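Local coordinates for enzyme subtilase SubTY from Bacillus sp. TY145 (Bacillus sp., PDB 5FFN), which probably cleaves peptide bonds in proteins as a subtilase-family serine endopeptidase, and binds calcium and sodium ions, at residues A[154-168]-A[180-192]. Numbering follows the deposited sequence.
With NA (sodium ion), chain E.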
# COMPACT_ATOMS: atom_id res chain seq x y z
N VAL A 154 13.19 -5.25 -6.41
CA VAL A 154 11.98 -6.08 -6.40
C VAL A 154 12.26 -7.43 -7.08
O VAL A 154 11.85 -8.48 -6.55
CB VAL A 154 10.80 -5.32 -7.07
CG1 VAL A 154 9.66 -6.29 -7.47
CG2 VAL A 154 10.36 -4.18 -6.18
N ASP A 155 12.92 -7.41 -8.24
CA ASP A 155 13.23 -8.67 -8.97
C ASP A 155 14.17 -9.56 -8.18
O ASP A 155 14.03 -10.76 -8.21
CB ASP A 155 13.75 -8.40 -10.38
CG ASP A 155 12.67 -7.80 -11.28
OD1 ASP A 155 11.48 -7.86 -10.91
OD2 ASP A 155 13.03 -7.22 -12.32
N TYR A 156 15.14 -8.95 -7.51
CA TYR A 156 16.06 -9.66 -6.65
C TYR A 156 15.30 -10.37 -5.53
O TYR A 156 15.53 -11.56 -5.28
CB TYR A 156 17.05 -8.68 -6.05
CG TYR A 156 18.06 -9.27 -5.09
CD1 TYR A 156 19.14 -10.02 -5.57
CD2 TYR A 156 17.96 -9.07 -3.72
CE1 TYR A 156 20.09 -10.51 -4.70
CE2 TYR A 156 18.92 -9.55 -2.83
CZ TYR A 156 19.97 -10.28 -3.34
OH TYR A 156 20.93 -10.73 -2.47
N ALA A 157 14.36 -9.66 -4.90
CA ALA A 157 13.60 -10.22 -3.79
C ALA A 157 12.65 -11.30 -4.27
O ALA A 157 12.50 -12.33 -3.60
CB ALA A 157 12.87 -9.12 -3.06
N TYR A 158 12.02 -11.07 -5.41
CA TYR A 158 11.07 -12.06 -5.96
C TYR A 158 11.82 -13.33 -6.33
O TYR A 158 11.31 -14.45 -6.17
CB TYR A 158 10.33 -11.51 -7.17
CG TYR A 158 9.06 -12.29 -7.55
CD1 TYR A 158 7.90 -12.15 -6.80
CD2 TYR A 158 9.04 -13.18 -8.63
CE1 TYR A 158 6.72 -12.86 -7.13
CE2 TYR A 158 7.87 -13.89 -8.97
CZ TYR A 158 6.71 -13.71 -8.21
OH TYR A 158 5.54 -14.37 -8.51
N GLY A 159 13.07 -13.14 -6.78
CA GLY A 159 13.93 -14.26 -7.18
C GLY A 159 14.40 -15.07 -6.00
O GLY A 159 14.87 -16.18 -6.19
N LYS A 160 14.32 -14.51 -4.80
CA LYS A 160 14.65 -15.19 -3.55
C LYS A 160 13.40 -15.60 -2.72
O LYS A 160 13.51 -15.89 -1.51
CB LYS A 160 15.60 -14.30 -2.73
CG LYS A 160 16.98 -14.10 -3.40
CD LYS A 160 17.78 -13.04 -2.70
CE LYS A 160 19.13 -13.50 -2.25
NZ LYS A 160 19.01 -14.51 -1.21
N GLY A 161 12.24 -15.72 -3.38
CA GLY A 161 11.02 -16.28 -2.79
C GLY A 161 10.22 -15.39 -1.85
O GLY A 161 9.49 -15.90 -0.98
N VAL A 162 10.41 -14.07 -1.97
CA VAL A 162 9.70 -13.07 -1.16
C VAL A 162 8.53 -12.52 -2.00
O VAL A 162 8.74 -12.13 -3.16
CB VAL A 162 10.62 -11.88 -0.75
CG1 VAL A 162 9.82 -10.81 0.01
CG2 VAL A 162 11.79 -12.36 0.14
N LEU A 163 7.32 -12.55 -1.45
CA LEU A 163 6.16 -11.97 -2.15
C LEU A 163 6.21 -10.45 -1.97
O LEU A 163 6.45 -9.96 -0.87
CB LEU A 163 4.86 -12.49 -1.55
CG LEU A 163 3.59 -12.05 -2.27
CD1 LEU A 163 3.57 -12.66 -3.67
CD2 LEU A 163 2.39 -12.44 -1.48
N ILE A 164 5.96 -9.71 -3.04
CA ILE A 164 5.92 -8.25 -2.99
C ILE A 164 4.50 -7.77 -3.32
O ILE A 164 3.97 -8.03 -4.42
CB ILE A 164 6.97 -7.56 -3.95
CG1 ILE A 164 8.42 -7.97 -3.61
CG2 ILE A 164 6.89 -6.06 -3.88
CD1 ILE A 164 8.92 -9.02 -4.49
N VAL A 165 3.96 -7.01 -2.39
CA VAL A 165 2.63 -6.42 -2.51
C VAL A 165 2.77 -4.91 -2.40
O VAL A 165 3.41 -4.41 -1.46
CB VAL A 165 1.68 -6.99 -1.42
CG1 VAL A 165 0.28 -6.42 -1.65
CG2 VAL A 165 1.62 -8.53 -1.46
N ALA A 166 2.23 -4.15 -3.37
CA ALA A 166 2.48 -2.73 -3.47
C ALA A 166 1.25 -1.96 -3.98
O ALA A 166 0.40 -2.50 -4.73
CB ALA A 166 3.69 -2.42 -4.34
N ALA A 167 1.15 -0.71 -3.53
CA ALA A 167 0.02 0.11 -3.85
C ALA A 167 -0.01 0.44 -5.36
O ALA A 167 1.03 0.75 -5.99
CB ALA A 167 0.09 1.42 -3.02
N ALA A 168 -1.20 0.43 -5.95
CA ALA A 168 -1.34 0.82 -7.35
C ALA A 168 -1.02 2.31 -7.63
O ALA A 168 -0.65 2.68 -8.75
CB ALA A 168 -2.74 0.49 -7.84
N PHE A 180 4.54 2.81 -9.60
CA PHE A 180 5.60 1.83 -9.35
C PHE A 180 6.11 1.99 -7.91
O PHE A 180 6.24 3.12 -7.44
CB PHE A 180 6.74 2.02 -10.38
CG PHE A 180 6.28 1.75 -11.77
CD1 PHE A 180 5.64 2.76 -12.50
CD2 PHE A 180 6.38 0.46 -12.32
CE1 PHE A 180 5.12 2.48 -13.78
CE2 PHE A 180 5.88 0.19 -13.59
CZ PHE A 180 5.25 1.20 -14.32
N PRO A 181 6.49 0.89 -7.26
CA PRO A 181 6.66 -0.45 -7.86
C PRO A 181 5.44 -1.31 -8.13
O PRO A 181 5.60 -2.41 -8.67
CB PRO A 181 7.57 -1.17 -6.82
CG PRO A 181 7.17 -0.58 -5.59
CD PRO A 181 6.94 0.89 -5.86
N GLY A 182 4.23 -0.88 -7.75
CA GLY A 182 3.02 -1.65 -8.02
C GLY A 182 2.94 -2.20 -9.43
O GLY A 182 2.64 -3.38 -9.62
N GLY A 183 3.21 -1.33 -10.42
CA GLY A 183 3.12 -1.65 -11.84
C GLY A 183 4.18 -2.59 -12.40
O GLY A 183 4.14 -2.93 -13.59
N LEU A 184 5.12 -3.02 -11.56
CA LEU A 184 6.13 -4.01 -11.99
C LEU A 184 5.53 -5.39 -12.16
O LEU A 184 4.61 -5.79 -11.41
CB LEU A 184 7.30 -4.09 -11.02
CG LEU A 184 8.04 -2.77 -10.84
CD1 LEU A 184 9.00 -2.89 -9.65
CD2 LEU A 184 8.78 -2.35 -12.16
N VAL A 185 6.09 -6.18 -13.06
CA VAL A 185 5.54 -7.51 -13.32
C VAL A 185 5.58 -8.41 -12.09
O VAL A 185 4.69 -9.24 -11.88
CB VAL A 185 6.21 -8.20 -14.55
CG1 VAL A 185 7.60 -8.44 -14.28
CG2 VAL A 185 5.57 -9.55 -14.79
N ASN A 186 6.60 -8.23 -11.27
CA ASN A 186 6.84 -9.08 -10.12
C ASN A 186 6.35 -8.51 -8.78
O ASN A 186 6.70 -9.01 -7.72
CB ASN A 186 8.33 -9.48 -10.06
CG ASN A 186 8.73 -10.41 -11.22
OD1 ASN A 186 7.94 -11.21 -11.65
ND2 ASN A 186 9.95 -10.31 -11.67
N ALA A 187 5.54 -7.44 -8.85
CA ALA A 187 4.87 -6.92 -7.65
C ALA A 187 3.36 -7.04 -7.87
O ALA A 187 2.88 -6.82 -8.97
CB ALA A 187 5.24 -5.50 -7.41
N VAL A 188 2.63 -7.38 -6.81
CA VAL A 188 1.16 -7.41 -6.83
C VAL A 188 0.63 -5.97 -6.62
O VAL A 188 0.71 -5.45 -5.52
CB VAL A 188 0.61 -8.32 -5.72
CG1 VAL A 188 -0.90 -8.30 -5.72
CG2 VAL A 188 1.17 -9.74 -5.88
N ALA A 189 0.09 -5.37 -7.69
CA ALA A 189 -0.49 -3.99 -7.66
C ALA A 189 -1.86 -4.05 -7.05
O ALA A 189 -2.76 -4.78 -7.54
CB ALA A 189 -0.60 -3.40 -9.08
N VAL A 190 -2.08 -3.25 -6.02
CA VAL A 190 -3.34 -3.29 -5.30
C VAL A 190 -4.12 -1.98 -5.51
O VAL A 190 -3.64 -0.88 -5.15
CB VAL A 190 -3.14 -3.57 -3.82
CG1 VAL A 190 -4.51 -3.68 -3.11
CG2 VAL A 190 -2.36 -4.84 -3.57
N ALA A 191 -5.30 -2.12 -6.11
CA ALA A 191 -6.27 -1.01 -6.29
C ALA A 191 -7.11 -0.85 -5.02
O ALA A 191 -7.25 -1.79 -4.25
CB ALA A 191 -7.21 -1.30 -7.48
N ALA A 192 -7.71 0.34 -4.83
CA ALA A 192 -8.47 0.64 -3.61
C ALA A 192 -9.99 0.61 -3.94
O ALA A 192 -10.46 1.33 -4.85
CB ALA A 192 -8.12 2.03 -3.09
NA NA E . 2.47 -5.37 -10.78
O HOH W 1 9.25 -6.86 -11.87
O HOH W 2 5.17 -10.32 -5.75
O HOH W 3 3.61 1.27 -5.85
O HOH W 4 0.29 -6.33 -10.58
O HOH W 5 1.70 -4.85 -12.89
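N186 lays its amide flat against one face of the Y158 ring, offset over the CD2–CE2 side, the two planes only 6° apart, with OD1 above the ring edge at CD2 and CE2 and CB making a CH-pi contact nearer CG. With CG anti to the carbonyl carbon (chi1 -68°), the amide lies beside helix 148-159, where ND2 donates to D155 OD1 at 3.0 Å, staying near its own amide plane but meeting the carboxylate from above. Water 1 ties the same OD1 to N186 N. A leucine in place of N186 would probably leave D155 OD1 without its amide donor and take away the flat amide stacked against the ring. Deeper in, V154 sets CG2 against L184 CD1 (3.9 Å) and P181 CB, while I164 CG2 meets A187 CB.

Strands 163-167 and 188-192 pair in parallel within the central sheet of the subtilisin-like alpha/beta fold, with strand 134-142 along the other edge of 163-167. V188 N donates to I164 O at 2.8 Å in an almost straight bond, and A166 N, V190 N and A168 N continue the ladder. V165 CG1, anti to the backbone N (chi1 -176°), reaches across to V190 CG2 at 3.6 Å, and helix 250-267 packs on V190.

On the opposite sheet face, A166 CB touches P181 CG, at 4.1 Å. P181 follows a cis peptide bond and opens the first of two consecutive type I turns, P181–L184 and L184–A187, whose G182 O, L184 O and A187 O bind the sodium ion with waters 4 and 5. Water 3 bridges A167 O and G182 N.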